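Local coordinates for lipoprotein (Clostridium difficile, PDB 4OTE), which probably binds methionine outside the cell membrane as the substrate-binding lipoprotein of an ABC-type uptake system, at residues 25-30 against 217-222; 30-35 against 210-215; 40-45 against 172-177; 90-95 against 162-167. One frame throughout, in Å; residues are numbered along the deposited sequence.

Contact 1 (25-30 against 217-222). With ZN (zinc ion), chain I.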
loop_
_atom_site.group_PDB
_atom_site.type_symbol
_atom_site.label_atom_id
_atom_site.label_comp_id
_atom_site.label_asym_id
_atom_site.label_seq_id
_atom_site.Cartn_x
_atom_site.Cartn_y
_atom_site.Cartn_z
ATOM N N PRO A 25 8.731 -7.679 -21.408
ATOM C CA PRO A 25 8.642 -8.425 -22.665
ATOM C C PRO A 25 7.236 -8.425 -23.263
ATOM O O PRO A 25 7.086 -8.374 -24.483
ATOM C CB PRO A 25 9.040 -9.853 -22.267
ATOM C CG PRO A 25 9.752 -9.724 -20.966
ATOM C CD PRO A 25 9.121 -8.550 -20.284
ATOM N N LEU A 26 6.222 -8.483 -22.404
ATOM C CA LEU A 26 4.833 -8.464 -22.852
ATOM C C LEU A 26 4.473 -7.090 -23.409
ATOM O O LEU A 26 3.730 -6.984 -24.386
ATOM C CB LEU A 26 3.899 -8.833 -21.696
ATOM C CG LEU A 26 2.458 -9.200 -22.041
ATOM C CD1 LEU A 26 2.397 -10.263 -23.128
ATOM C CD2 LEU A 26 1.740 -9.689 -20.794
ATOM N N ILE A 27 5.011 -6.038 -22.794
ATOM C CA ILE A 27 4.789 -4.678 -23.274
ATOM C C ILE A 27 5.490 -4.486 -24.619
ATOM O O ILE A 27 4.958 -3.822 -25.511
ATOM C CB ILE A 27 5.239 -3.635 -22.228
ATOM C CG1 ILE A 27 4.301 -3.705 -21.022
ATOM C CG2 ILE A 27 5.229 -2.228 -22.807
ATOM C CD1 ILE A 27 4.842 -3.060 -19.768
ATOM N N LYS A 28 6.663 -5.100 -24.766
ATOM C CA LYS A 28 7.406 -5.077 -26.024
ATOM C C LYS A 28 6.636 -5.793 -27.139
ATOM O O LYS A 28 6.713 -5.404 -28.300
ATOM C CB LYS A 28 8.793 -5.698 -25.832
ATOM C CG LYS A 28 9.803 -5.301 -26.900
ATOM N N GLU A 29 5.881 -6.827 -26.777
ATOM C CA GLU A 29 5.012 -7.516 -27.731
ATOM C C GLU A 29 3.890 -6.625 -28.266
ATOM O O GLU A 29 3.364 -6.886 -29.345
ATOM C CB GLU A 29 4.409 -8.772 -27.106
ATOM C CG GLU A 29 5.339 -9.966 -27.146
ATOM C CD GLU A 29 4.728 -11.205 -26.524
ATOM O OE1 GLU A 29 3.559 -11.152 -26.082
ATOM O OE2 GLU A 29 5.416 -12.247 -26.481
ATOM N N LYS A 30 3.529 -5.590 -27.508
ATOM C CA LYS A 30 2.524 -4.617 -27.941
ATOM C C LYS A 30 3.151 -3.456 -28.719
ATOM O O LYS A 30 2.456 -2.499 -29.072
ATOM C CB LYS A 30 1.749 -4.052 -26.744
ATOM C CG LYS A 30 1.271 -5.080 -25.727
ATOM C CD LYS A 30 0.297 -6.078 -26.318
ATOM C CE LYS A 30 -0.138 -7.091 -25.271
ATOM N NZ LYS A 30 -0.935 -8.204 -25.857
ATOM N N GLN A 217 -2.649 -1.133 -18.837
ATOM C CA GLN A 217 -3.729 -1.778 -18.100
ATOM C C GLN A 217 -4.088 -3.140 -18.682
ATOM O O GLN A 217 -4.577 -4.004 -17.958
ATOM C CB GLN A 217 -4.947 -0.863 -18.001
ATOM C CG GLN A 217 -4.680 0.358 -17.130
ATOM C CD GLN A 217 -5.934 0.942 -16.524
ATOM O OE1 GLN A 217 -6.158 0.831 -15.322
ATOM N NE2 GLN A 217 -6.761 1.563 -17.353
ATOM N N ASP A 218 -3.825 -3.337 -19.973
ATOM C CA ASP A 218 -3.969 -4.656 -20.590
ATOM C C ASP A 218 -2.978 -5.644 -19.985
ATOM O O ASP A 218 -3.377 -6.693 -19.482
ATOM C CB ASP A 218 -3.782 -4.589 -22.115
ATOM C CG ASP A 218 -5.061 -4.222 -22.849
ATOM O OD1 ASP A 218 -6.122 -4.120 -22.193
ATOM O OD2 ASP A 218 -5.006 -4.045 -24.089
ATOM N N VAL A 219 -1.690 -5.299 -20.004
ATOM C CA VAL A 219 -0.673 -6.223 -19.501
ATOM C C VAL A 219 -0.774 -6.405 -17.986
ATOM O O VAL A 219 -0.484 -7.488 -17.483
ATOM C CB VAL A 219 0.767 -5.826 -19.904
ATOM C CG1 VAL A 219 0.863 -5.623 -21.413
ATOM C CG2 VAL A 219 1.239 -4.587 -19.159
ATOM N N LEU A 220 -1.202 -5.368 -17.270
ATOM C CA LEU A 220 -1.283 -5.435 -15.805
ATOM C C LEU A 220 -2.463 -6.263 -15.287
ATOM O O LEU A 220 -2.474 -6.653 -14.122
ATOM C CB LEU A 220 -1.313 -4.033 -15.187
ATOM C CG LEU A 220 0.055 -3.372 -15.000
ATOM C CD1 LEU A 220 -0.092 -1.864 -14.857
ATOM C CD2 LEU A 220 0.779 -3.957 -13.796
ATOM N N THR A 221 -3.446 -6.521 -16.146
ATOM C CA THR A 221 -4.563 -7.404 -15.816
ATOM C C THR A 221 -4.474 -8.734 -16.587
ATOM O O THR A 221 -5.446 -9.479 -16.653
ATOM C CB THR A 221 -5.915 -6.723 -16.101
ATOM O OG1 THR A 221 -5.962 -6.293 -17.465
ATOM C CG2 THR A 221 -6.106 -5.517 -15.200
ATOM N N SER A 222 -3.305 -9.033 -17.152
ATOM C CA SER A 222 -3.104 -10.263 -17.926
ATOM C C SER A 222 -2.949 -11.481 -17.028
ATOM O O SER A 222 -2.681 -11.353 -15.837
ATOM C CB SER A 222 -1.849 -10.137 -18.800
ATOM O OG SER A 222 -0.673 -10.054 -18.002
HETATM ZN ZN ZN I . 3.894 -13.375 -25.354
HETATM O O HOH W 1 1.669 -13.246 -25.278
HETATM O O HOH W 2 5.729 -13.718 -23.851
#
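Val219 of helix 211-220 meets Leu26 and Ile27, two consecutive residues of helix 24-29, in a small apolar cluster that illustrates how one branched side chain can serve two neighbours at once. Its CG2 methyl lies 3.7 Å from Ile27 CG1, and the two side chains cross at about a right angle. The other methyl, CG1, sits 4.0 Å from Leu26 CG and also touches Ile27. With chi1 at -53°, Val219 holds CG1 anti to its own carbonyl carbon; CG1 reaches both partners and CG2 faces Ile27. Leu26 runs past Val219 in the opposite direction, its CG anti to the backbone N (chi1 -165°), and brings CD2 to 3.7 Å from Ser222 OG. That hydroxyl is already engaged: it donates to Val219 O over 2.6 Å and accepts from the backbone N of Ala225, capping the following helix. The aliphatic part of Lys30 closes the margin, CE lying 4.2 Å from Val219 CG1. Beyond the cluster, Glu29 turns from this interface and grips a zinc ion through both carboxylate oxygens, OE1 at 2.4 Å and OE2 at 2.2 Å, together with two waters. Farther out, Ile27 also leans on Leu216 and Tyr32, while Leu23 meets both Leu220 and Ser222. Helix 24-29 thus packs against the end of helix 211-220, which on another flank sends Gln217 and Leu220 onto Leu201 of strand 199-204.

Contact 2 (30-35 against 210-215)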
loop_
_atom_site.group_PDB
_atom_site.type_symbol
_atom_site.label_atom_id
_atom_site.label_comp_id
_atom_site.label_asym_id
_atom_site.label_seq_id
_atom_site.Cartn_x
_atom_site.Cartn_y
_atom_site.Cartn_z
ATOM N N LYS A 30 3.529 -5.590 -27.508
ATOM C CA LYS A 30 2.524 -4.617 -27.941
ATOM C C LYS A 30 3.151 -3.456 -28.719
ATOM O O LYS A 30 2.456 -2.499 -29.072
ATOM C CB LYS A 30 1.749 -4.052 -26.744
ATOM C CG LYS A 30 1.271 -5.080 -25.727
ATOM C CD LYS A 30 0.297 -6.078 -26.318
ATOM C CE LYS A 30 -0.138 -7.091 -25.271
ATOM N NZ LYS A 30 -0.935 -8.204 -25.857
ATOM N N GLY A 31 4.457 -3.537 -28.971
ATOM C CA GLY A 31 5.172 -2.532 -29.748
ATOM C C GLY A 31 5.619 -1.327 -28.946
ATOM O O GLY A 31 5.862 -0.272 -29.512
ATOM N N TYR A 32 5.744 -1.482 -27.629
ATOM C CA TYR A 32 6.154 -0.380 -26.758
ATOM C C TYR A 32 7.358 -0.756 -25.914
ATOM O O TYR A 32 7.543 -1.918 -25.563
ATOM C CB TYR A 32 5.000 0.041 -25.843
ATOM C CG TYR A 32 3.913 0.802 -26.556
ATOM C CD1 TYR A 32 2.910 0.131 -27.248
ATOM C CD2 TYR A 32 3.892 2.195 -26.552
ATOM C CE1 TYR A 32 1.913 0.825 -27.911
ATOM C CE2 TYR A 32 2.896 2.897 -27.211
ATOM C CZ TYR A 32 1.912 2.207 -27.888
ATOM O OH TYR A 32 0.924 2.896 -28.543
ATOM N N THR A 33 8.171 0.239 -25.586
ATOM C CA THR A 33 9.281 0.059 -24.662
ATOM C C THR A 33 8.863 0.615 -23.309
ATOM O O THR A 33 8.245 1.675 -23.241
ATOM C CB THR A 33 10.540 0.771 -25.176
ATOM O OG1 THR A 33 10.915 0.200 -26.435
ATOM C CG2 THR A 33 11.694 0.621 -24.192
ATOM N N LEU A 34 9.172 -0.111 -22.239
ATOM C CA LEU A 34 8.832 0.326 -20.888
ATOM C C LEU A 34 10.072 0.762 -20.130
ATOM O O LEU A 34 11.083 0.072 -20.161
ATOM C CB LEU A 34 8.167 -0.802 -20.100
ATOM C CG LEU A 34 7.903 -0.480 -18.622
ATOM C CD1 LEU A 34 6.711 0.454 -18.492
ATOM C CD2 LEU A 34 7.693 -1.740 -17.798
ATOM N N GLU A 35 9.979 1.914 -19.470
ATOM C CA GLU A 35 10.978 2.331 -18.500
ATOM C C GLU A 35 10.302 2.536 -17.153
ATOM O O GLU A 35 9.313 3.257 -17.050
ATOM C CB GLU A 35 11.673 3.612 -18.949
ATOM C CG GLU A 35 12.507 3.427 -20.202
ATOM C CD GLU A 35 13.215 4.695 -20.612
ATOM O OE1 GLU A 35 13.962 5.253 -19.780
ATOM O OE2 GLU A 35 13.028 5.135 -21.767
ATOM N N SER A 210 -5.816 7.144 -23.911
ATOM C CA SER A 210 -4.593 6.999 -24.710
ATOM C C SER A 210 -4.161 5.539 -24.814
ATOM O O SER A 210 -4.453 4.731 -23.930
ATOM C CB SER A 210 -3.450 7.821 -24.111
ATOM O OG SER A 210 -2.946 7.222 -22.929
ATOM N N GLU A 211 -3.449 5.214 -25.890
ATOM C CA GLU A 211 -3.030 3.841 -26.141
ATOM C C GLU A 211 -2.006 3.337 -25.118
ATOM O O GLU A 211 -1.993 2.151 -24.796
ATOM C CB GLU A 211 -2.484 3.670 -27.564
ATOM C CG GLU A 211 -2.159 2.215 -27.890
ATOM C CD GLU A 211 -2.136 1.905 -29.373
ATOM O OE1 GLU A 211 -1.540 2.687 -30.145
ATOM O OE2 GLU A 211 -2.707 0.862 -29.761
ATOM N N LYS A 212 -1.156 4.227 -24.613
ATOM C CA LYS A 212 -0.123 3.836 -23.652
ATOM C C LYS A 212 -0.732 3.349 -22.340
ATOM O O LYS A 212 -0.287 2.349 -21.776
ATOM C CB LYS A 212 0.843 4.992 -23.391
ATOM C CG LYS A 212 1.725 5.329 -24.583
ATOM C CD LYS A 212 2.698 6.451 -24.254
ATOM C CE LYS A 212 3.634 6.718 -25.421
ATOM N NZ LYS A 212 4.691 7.706 -25.073
ATOM N N ILE A 213 -1.753 4.053 -21.864
ATOM C CA ILE A 213 -2.445 3.671 -20.634
ATOM C C ILE A 213 -3.212 2.376 -20.877
ATOM O O ILE A 213 -3.243 1.481 -20.030
ATOM C CB ILE A 213 -3.397 4.793 -20.160
ATOM C CG1 ILE A 213 -2.593 6.039 -19.769
ATOM C CG2 ILE A 213 -4.264 4.336 -18.993
ATOM C CD1 ILE A 213 -1.548 5.806 -18.697
ATOM N N LYS A 214 -3.815 2.291 -22.054
ATOM C CA LYS A 214 -4.524 1.100 -22.491
ATOM C C LYS A 214 -3.608 -0.126 -22.532
ATOM O O LYS A 214 -3.980 -1.199 -22.048
ATOM C CB LYS A 214 -5.114 1.367 -23.870
ATOM C CG LYS A 214 -6.073 0.322 -24.380
ATOM C CD LYS A 214 -6.703 0.812 -25.674
ATOM C CE LYS A 214 -6.625 -0.239 -26.761
ATOM N NZ LYS A 214 -7.368 -1.468 -26.377
ATOM N N VAL A 215 -2.414 0.037 -23.100
ATOM C CA VAL A 215 -1.431 -1.050 -23.158
ATOM C C VAL A 215 -1.023 -1.493 -21.751
ATOM O O VAL A 215 -0.942 -2.684 -21.472
ATOM C CB VAL A 215 -0.176 -0.653 -23.977
ATOM C CG1 VAL A 215 1.022 -1.543 -23.649
ATOM C CG2 VAL A 215 -0.478 -0.712 -25.468
#
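Tyr32 carries its CG anti to the carbonyl carbon (chi1 -74°) and Glu211 its CG anti to the backbone N (chi1 -175°), and with these torsions a phenol and a carboxylate meet between a turn and the first turn of helix 211-220. The turn is a Schellman motif: Gly31, with positive phi, ends helix 24-29 and passes the chain to strand 33-39, within the beta-alpha-beta crossover from strand 6-12. Three residues of helix 211-220 meet the Tyr32 side chain. Val215 CG2 approaches Tyr32 CE1 to 3.7 Å, Lys212 CG lies 3.8 Å from Tyr32 CE2, and Glu211 CG lies 3.2 Å from Tyr32 OH. Val215 uses its second methyl as well, CG1 standing 4.1 Å from Lys30 CB. Lys212 offers the ring its aliphatic stem, while its NZ bonds to Lys6 O; Lys5 adds a cation-pi contact to the same ring. Buried as it is, the phenol keeps a polar partner at its tip: Tyr32 OH donates to Glu211 OE1 over 2.9 Å, arriving from above the carboxylate, 48° out of its plane.

Contact 3 (40-45 against 172-177). With ZN (zinc ion), chain F; MSE (selenomethionine), chain C; ACT (acetate ion), chain R.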
loop_
_atom_site.group_PDB
_atom_site.type_symbol
_atom_site.label_atom_id
_atom_site.label_comp_id
_atom_site.label_asym_id
_atom_site.label_seq_id
_atom_site.Cartn_x
_atom_site.Cartn_y
_atom_site.Cartn_z
ATOM N N ASP A 40 10.748 5.910 -3.728
ATOM C CA ASP A 40 10.863 5.283 -2.401
ATOM C C ASP A 40 9.879 5.860 -1.379
ATOM O O ASP A 40 9.943 5.535 -0.190
ATOM C CB ASP A 40 12.304 5.383 -1.885
ATOM C CG ASP A 40 12.801 6.821 -1.775
ATOM O OD1 ASP A 40 11.989 7.722 -1.496
ATOM O OD2 ASP A 40 14.015 7.047 -1.961
ATOM N N ASP A 41 8.959 6.700 -1.852
ATOM C CA ASP A 41 7.987 7.341 -0.981
ATOM C C ASP A 41 6.658 7.540 -1.709
ATOM O O ASP A 41 6.580 7.387 -2.933
ATOM C CB ASP A 41 8.543 8.679 -0.481
ATOM C CG ASP A 41 8.677 9.704 -1.587
ATOM O OD1 ASP A 41 7.649 10.309 -1.957
ATOM O OD2 ASP A 41 9.806 9.903 -2.085
ATOM N N TYR A 42 5.630 7.909 -0.946
ATOM C CA TYR A 42 4.269 8.028 -1.462
ATOM C C TYR A 42 3.902 9.428 -1.977
ATOM O O TYR A 42 2.784 9.631 -2.452
ATOM C CB TYR A 42 3.259 7.616 -0.379
ATOM C CG TYR A 42 3.261 6.149 0.026
ATOM C CD1 TYR A 42 3.735 5.148 -0.827
ATOM C CD2 TYR A 42 2.722 5.758 1.250
ATOM C CE1 TYR A 42 3.709 3.817 -0.452
ATOM C CE2 TYR A 42 2.685 4.430 1.628
ATOM C CZ TYR A 42 3.181 3.463 0.779
ATOM O OH TYR A 42 3.145 2.141 1.159
ATOM N N ILE A 43 4.823 10.386 -1.893
ATOM C CA ILE A 43 4.518 11.769 -2.275
ATOM C C ILE A 43 4.962 12.081 -3.698
ATOM O O ILE A 43 4.179 12.570 -4.507
ATOM C CB ILE A 43 5.196 12.783 -1.332
ATOM C CG1 ILE A 43 4.852 12.483 0.132
ATOM C CG2 ILE A 43 4.804 14.210 -1.713
ATOM C CD1 ILE A 43 3.443 12.856 0.534
ATOM N N LEU A 44 6.220 11.786 -4.005
ATOM C CA LEU A 44 6.820 12.214 -5.269
ATOM C C LEU A 44 6.220 11.592 -6.540
ATOM O O LEU A 44 6.198 12.251 -7.575
ATOM C CB LEU A 44 8.341 11.994 -5.249
ATOM C CG LEU A 44 9.113 12.735 -4.154
ATOM C CD1 LEU A 44 10.597 12.410 -4.235
ATOM C CD2 LEU A 44 8.886 14.238 -4.235
ATOM N N PRO A 45 5.741 10.329 -6.477
ATOM C CA PRO A 45 5.230 9.730 -7.718
ATOM C C PRO A 45 4.074 10.498 -8.357
ATOM O O PRO A 45 4.007 10.582 -9.583
ATOM C CB PRO A 45 4.759 8.339 -7.275
ATOM C CG PRO A 45 5.561 8.032 -6.061
ATOM C CD PRO A 45 5.768 9.351 -5.370
ATOM N N ASP A 172 3.198 -1.291 5.764
ATOM C CA ASP A 172 2.833 -1.525 4.369
ATOM C C ASP A 172 3.789 -2.527 3.738
ATOM O O ASP A 172 4.993 -2.494 3.991
ATOM C CB ASP A 172 2.876 -0.222 3.561
ATOM C CG ASP A 172 1.771 0.745 3.934
ATOM O OD1 ASP A 172 1.188 0.601 5.029
ATOM O OD2 ASP A 172 1.488 1.661 3.133
ATOM N N THR A 173 3.256 -3.404 2.899
ATOM C CA THR A 173 4.079 -4.397 2.218
ATOM C C THR A 173 5.155 -3.718 1.366
ATOM O O THR A 173 6.277 -4.221 1.274
ATOM C CB THR A 173 3.199 -5.383 1.419
ATOM O OG1 THR A 173 2.588 -6.290 2.340
ATOM C CG2 THR A 173 4.005 -6.189 0.391
ATOM N N THR A 174 4.821 -2.563 0.780
ATOM C CA THR A 174 5.793 -1.748 0.035
ATOM C C THR A 174 7.053 -1.419 0.863
ATOM O O THR A 174 8.150 -1.340 0.317
ATOM C CB THR A 174 5.141 -0.446 -0.497
ATOM O OG1 THR A 174 4.197 -0.766 -1.526
ATOM C CG2 THR A 174 6.174 0.513 -1.070
ATOM N N TYR A 175 6.891 -1.242 2.171
ATOM C CA TYR A 175 8.026 -0.991 3.067
ATOM C C TYR A 175 8.574 -2.265 3.715
ATOM O O TYR A 175 9.782 -2.384 3.925
ATOM C CB TYR A 175 7.634 0.019 4.145
ATOM C CG TYR A 175 7.568 1.423 3.613
ATOM C CD1 TYR A 175 8.630 2.306 3.800
ATOM C CD2 TYR A 175 6.463 1.866 2.895
ATOM C CE1 TYR A 175 8.583 3.597 3.304
ATOM C CE2 TYR A 175 6.410 3.156 2.390
ATOM C CZ TYR A 175 7.473 4.018 2.600
ATOM O OH TYR A 175 7.428 5.300 2.104
ATOM N N ALA A 176 7.691 -3.212 4.018
ATOM C CA ALA A 176 8.075 -4.430 4.733
ATOM C C ALA A 176 9.054 -5.304 3.949
ATOM O O ALA A 176 10.080 -5.737 4.488
ATOM C CB ALA A 176 6.836 -5.238 5.104
ATOM N N VAL A 177 8.736 -5.560 2.680
ATOM C CA VAL A 177 9.503 -6.521 1.885
ATOM C C VAL A 177 10.951 -6.064 1.641
ATOM O O VAL A 177 11.877 -6.846 1.853
ATOM C CB VAL A 177 8.797 -6.881 0.560
ATOM C CG1 VAL A 177 9.702 -7.728 -0.324
ATOM C CG2 VAL A 177 7.503 -7.626 0.841
HETATM ZN ZN ZN F . 11.697 9.603 -1.974
HETATM N N MSE C 301 0.780 -0.702 -0.973
HETATM C CA MSE C 301 0.132 0.287 -0.048
HETATM C C MSE C 301 -1.071 -0.346 0.560
HETATM O O MSE C 301 -1.964 -0.813 -0.155
HETATM O OXT MSE C 301 -1.171 -0.395 1.787
HETATM C CB MSE C 301 -0.293 1.577 -0.749
HETATM C CG MSE C 301 -0.801 2.624 0.246
HETATM SE SE MSE C 301 -1.519 4.200 -0.698
HETATM C CE MSE C 301 0.196 4.923 -1.307
HETATM C C ACT R . 12.634 9.182 -4.582
HETATM O O ACT R . 12.876 9.922 -3.604
HETATM O OXT ACT R . 11.611 8.464 -4.597
HETATM C CH3 ACT R . 13.588 9.145 -5.746
HETATM O O HOH W 3 9.461 6.855 2.638
HETATM O O HOH W 4 5.973 7.661 1.998
#
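Tyr42 lies with its ring between the bound selenomethionine and Tyr175, and its hydroxyl on Asp172. The ligand's methyl, CE, stands 3.4 Å above the plane of the Tyr42 ring, over its centre. Against the opposite face Tyr175 turns its edge in a T-shaped pair, the planes at 90° and the centroids 5.5 Å apart. Tyr42 CG is anti to the carbonyl carbon (chi1 -67°), and OH at the far end of the ring donates to Asp172 OD2 over 2.6 Å, to its anti lone pair. Asp172 OD2 also lies 3.6 Å from the ligand's OXT. Tyr175 ends in two waters: water 3, 2.6 Å from its OH, leads to Asp40 O, and water 4, 2.8 Å from that OH, to Tyr42 N. Thr174 OG1, bonded to Val14 O, takes a weak bond from the ligand N. Asp40 OD1 and Asp41 OD2 bind a zinc ion with an acetate probably from the crystallisation liquor, while Asp41 OD1 caps the backbone N of Ile43 and Leu44. The chemistry suggests a methionine-type pocket: an aromatic face takes up the apolar end of the ligand, and the short bond to Tyr42 may temper repulsion between the carboxylates of Asp172 and ligand.

Contact 4 (90-95 against 162-167)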
loop_
_atom_site.group_PDB
_atom_site.type_symbol
_atom_site.label_atom_id
_atom_site.label_comp_id
_atom_site.label_asym_id
_atom_site.label_seq_id
_atom_site.Cartn_x
_atom_site.Cartn_y
_atom_site.Cartn_z
ATOM N N TYR A 90 3.323 -6.647 12.306
ATOM C CA TYR A 90 4.565 -7.390 12.510
ATOM C C TYR A 90 5.024 -7.269 13.955
ATOM O O TYR A 90 4.685 -6.307 14.641
ATOM C CB TYR A 90 5.671 -6.857 11.595
ATOM C CG TYR A 90 5.430 -7.079 10.122
ATOM C CD1 TYR A 90 4.702 -6.161 9.375
ATOM C CD2 TYR A 90 5.944 -8.194 9.469
ATOM C CE1 TYR A 90 4.483 -6.350 8.023
ATOM C CE2 TYR A 90 5.730 -8.394 8.115
ATOM C CZ TYR A 90 4.999 -7.467 7.395
ATOM O OH TYR A 90 4.775 -7.648 6.050
ATOM N N SER A 91 5.809 -8.243 14.405
ATOM C CA SER A 91 6.333 -8.246 15.764
ATOM C C SER A 91 7.559 -9.149 15.872
ATOM O O SER A 91 7.585 -10.233 15.290
ATOM C CB SER A 91 5.254 -8.710 16.747
ATOM O OG SER A 91 5.725 -8.697 18.085
ATOM N N TYR A 92 8.573 -8.678 16.599
ATOM C CA TYR A 92 9.733 -9.496 16.963
ATOM C C TYR A 92 9.595 -10.086 18.373
ATOM O O TYR A 92 10.452 -10.855 18.806
ATOM C CB TYR A 92 11.029 -8.670 16.922
ATOM C CG TYR A 92 11.528 -8.251 15.554
ATOM C CD1 TYR A 92 11.189 -8.960 14.401
ATOM C CD2 TYR A 92 12.386 -7.158 15.422
ATOM C CE1 TYR A 92 11.664 -8.573 13.160
ATOM C CE2 TYR A 92 12.867 -6.769 14.184
ATOM C CZ TYR A 92 12.504 -7.480 13.058
ATOM O OH TYR A 92 12.978 -7.098 11.826
ATOM N N LYS A 93 8.524 -9.732 19.079
ATOM C CA LYS A 93 8.409 -10.035 20.506
ATOM C C LYS A 93 7.250 -10.969 20.874
ATOM O O LYS A 93 7.325 -11.663 21.883
ATOM C CB LYS A 93 8.324 -8.724 21.289
ATOM C CG LYS A 93 9.530 -7.827 21.045
ATOM C CD LYS A 93 9.481 -6.545 21.850
ATOM C CE LYS A 93 10.654 -5.646 21.497
ATOM N NZ LYS A 93 10.625 -4.369 22.264
ATOM N N ILE A 94 6.189 -10.986 20.065
ATOM C CA ILE A 94 5.061 -11.901 20.275
ATOM C C ILE A 94 4.636 -12.560 18.965
ATOM O O ILE A 94 4.904 -12.037 17.884
ATOM C CB ILE A 94 3.850 -11.179 20.901
ATOM C CG1 ILE A 94 3.385 -10.014 20.018
ATOM C CG2 ILE A 94 4.200 -10.676 22.298
ATOM C CD1 ILE A 94 2.111 -9.352 20.496
ATOM N N LYS A 95 3.968 -13.706 19.075
ATOM C CA LYS A 95 3.515 -14.462 17.905
ATOM C C LYS A 95 2.003 -14.378 17.675
ATOM O O LYS A 95 1.525 -14.714 16.596
ATOM C CB LYS A 95 3.932 -15.930 18.026
ATOM C CG LYS A 95 5.436 -16.145 18.125
ATOM C CD LYS A 95 5.891 -17.375 17.346
ATOM C CE LYS A 95 6.050 -17.061 15.865
ATOM N NZ LYS A 95 6.327 -18.273 15.045
ATOM N N SER A 162 11.775 0.351 13.814
ATOM C CA SER A 162 11.246 0.501 15.173
ATOM C C SER A 162 10.875 -0.831 15.847
ATOM O O SER A 162 10.652 -0.874 17.062
ATOM C CB SER A 162 10.013 1.409 15.151
ATOM O OG SER A 162 8.863 0.716 14.688
ATOM N N LEU A 163 10.810 -1.909 15.065
ATOM C CA LEU A 163 10.316 -3.201 15.566
ATOM C C LEU A 163 11.067 -3.757 16.781
ATOM O O LEU A 163 10.450 -4.372 17.649
ATOM C CB LEU A 163 10.291 -4.251 14.444
ATOM C CG LEU A 163 9.066 -4.212 13.527
ATOM C CD1 LEU A 163 9.275 -5.137 12.334
ATOM C CD2 LEU A 163 7.795 -4.588 14.280
ATOM N N PRO A 164 12.395 -3.559 16.846
ATOM C CA PRO A 164 13.112 -3.981 18.053
ATOM C C PRO A 164 12.742 -3.188 19.315
ATOM O O PRO A 164 12.902 -3.698 20.418
ATOM C CB PRO A 164 14.584 -3.748 17.686
ATOM C CG PRO A 164 14.617 -3.790 16.199
ATOM C CD PRO A 164 13.325 -3.158 15.776
ATOM N N ASP A 165 12.245 -1.964 19.148
ATOM C CA ASP A 165 11.962 -1.076 20.278
ATOM C C ASP A 165 10.477 -0.999 20.650
ATOM O O ASP A 165 10.119 -0.311 21.606
ATOM C CB ASP A 165 12.480 0.332 19.964
ATOM C CG ASP A 165 13.910 0.327 19.446
ATOM O OD1 ASP A 165 14.742 -0.428 19.989
ATOM O OD2 ASP A 165 14.197 1.078 18.491
ATOM N N VAL A 166 9.621 -1.686 19.895
ATOM C CA VAL A 166 8.178 -1.722 20.173
ATOM C C VAL A 166 7.681 -3.164 20.210
ATOM O O VAL A 166 8.410 -4.079 19.839
ATOM C CB VAL A 166 7.362 -0.919 19.128
ATOM C CG1 VAL A 166 7.832 0.528 19.080
ATOM C CG2 VAL A 166 7.443 -1.561 17.745
ATOM N N THR A 167 6.446 -3.365 20.665
ATOM C CA THR A 167 5.875 -4.710 20.758
ATOM C C THR A 167 5.462 -5.222 19.385
ATOM O O THR A 167 5.768 -6.355 19.032
ATOM C CB THR A 167 4.647 -4.765 21.689
ATOM O OG1 THR A 167 4.969 -4.174 22.952
ATOM C CG2 THR A 167 4.201 -6.213 21.908
HETATM O O HOH W 5 8.259 -6.142 17.696
#
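Lys93 and Thr167 bring two irregular loops to 5.9 Å between their CA atoms, one loop turning through Ser91 to Ile94, the other unwinding from the helix-like residues 162-164. Ser91 is the hub. Its OG, anti to the backbone N (chi1 -179°), donates to Thr167 O over 2.5 Å, nearly along the C=O axis, and accepts from the backbone N of both Lys93 and Ile94, each 3.1 Å from that oxygen. Thr167 O is met a second time by water 5, which accepts from Tyr92 N at 2.8 Å and also lies close to Leu163 O. Leu163 lies over one face of the Tyr92 ring: its CB makes a CH-pi contact, 4.0 Å from the ring centroid and 29° off the normal, while its CD1 sits over the same ring toward the rim. Pro164 CG comes to the edge of that ring, in its plane, and Leu163 CD2 touches Tyr90 O. The extended Lys93 chain runs across the second loop to a weak bond from NZ to Pro164 O, at 3.0 Å. Ile94 CD1 meets Thr167 CG2, whose residue is held elsewhere by Thr105 N through OG1. Ser91 thus forms an ST turn and ST motif, here closing the loops that flank the antiparallel strands 88-90 and 168-171 of the five-stranded sheet.

In the fold
The first segments run 1, 2, 3, 4 along the chain and the second ones return as 4, 3, 2, 1. Contacts 1 and 2, centres about 8 Å apart, share Lys30 and helix 211-220 and belong to the lobe built on the seven-stranded sheet. Contact 4 lies about 40 Å from contact 1, centre to centre, beside the five-stranded sheet of the other lobe. Contact 3 stands between, its centre about 24 Å from those of contacts 1 and 2 and 20 Å from that of contact 4, which it touches through Ala176 and Tyr90. It joins the end of strand 33-39 to the helix after strand 168-171 across the ligand cleft, as in closed two-lobed binding proteins.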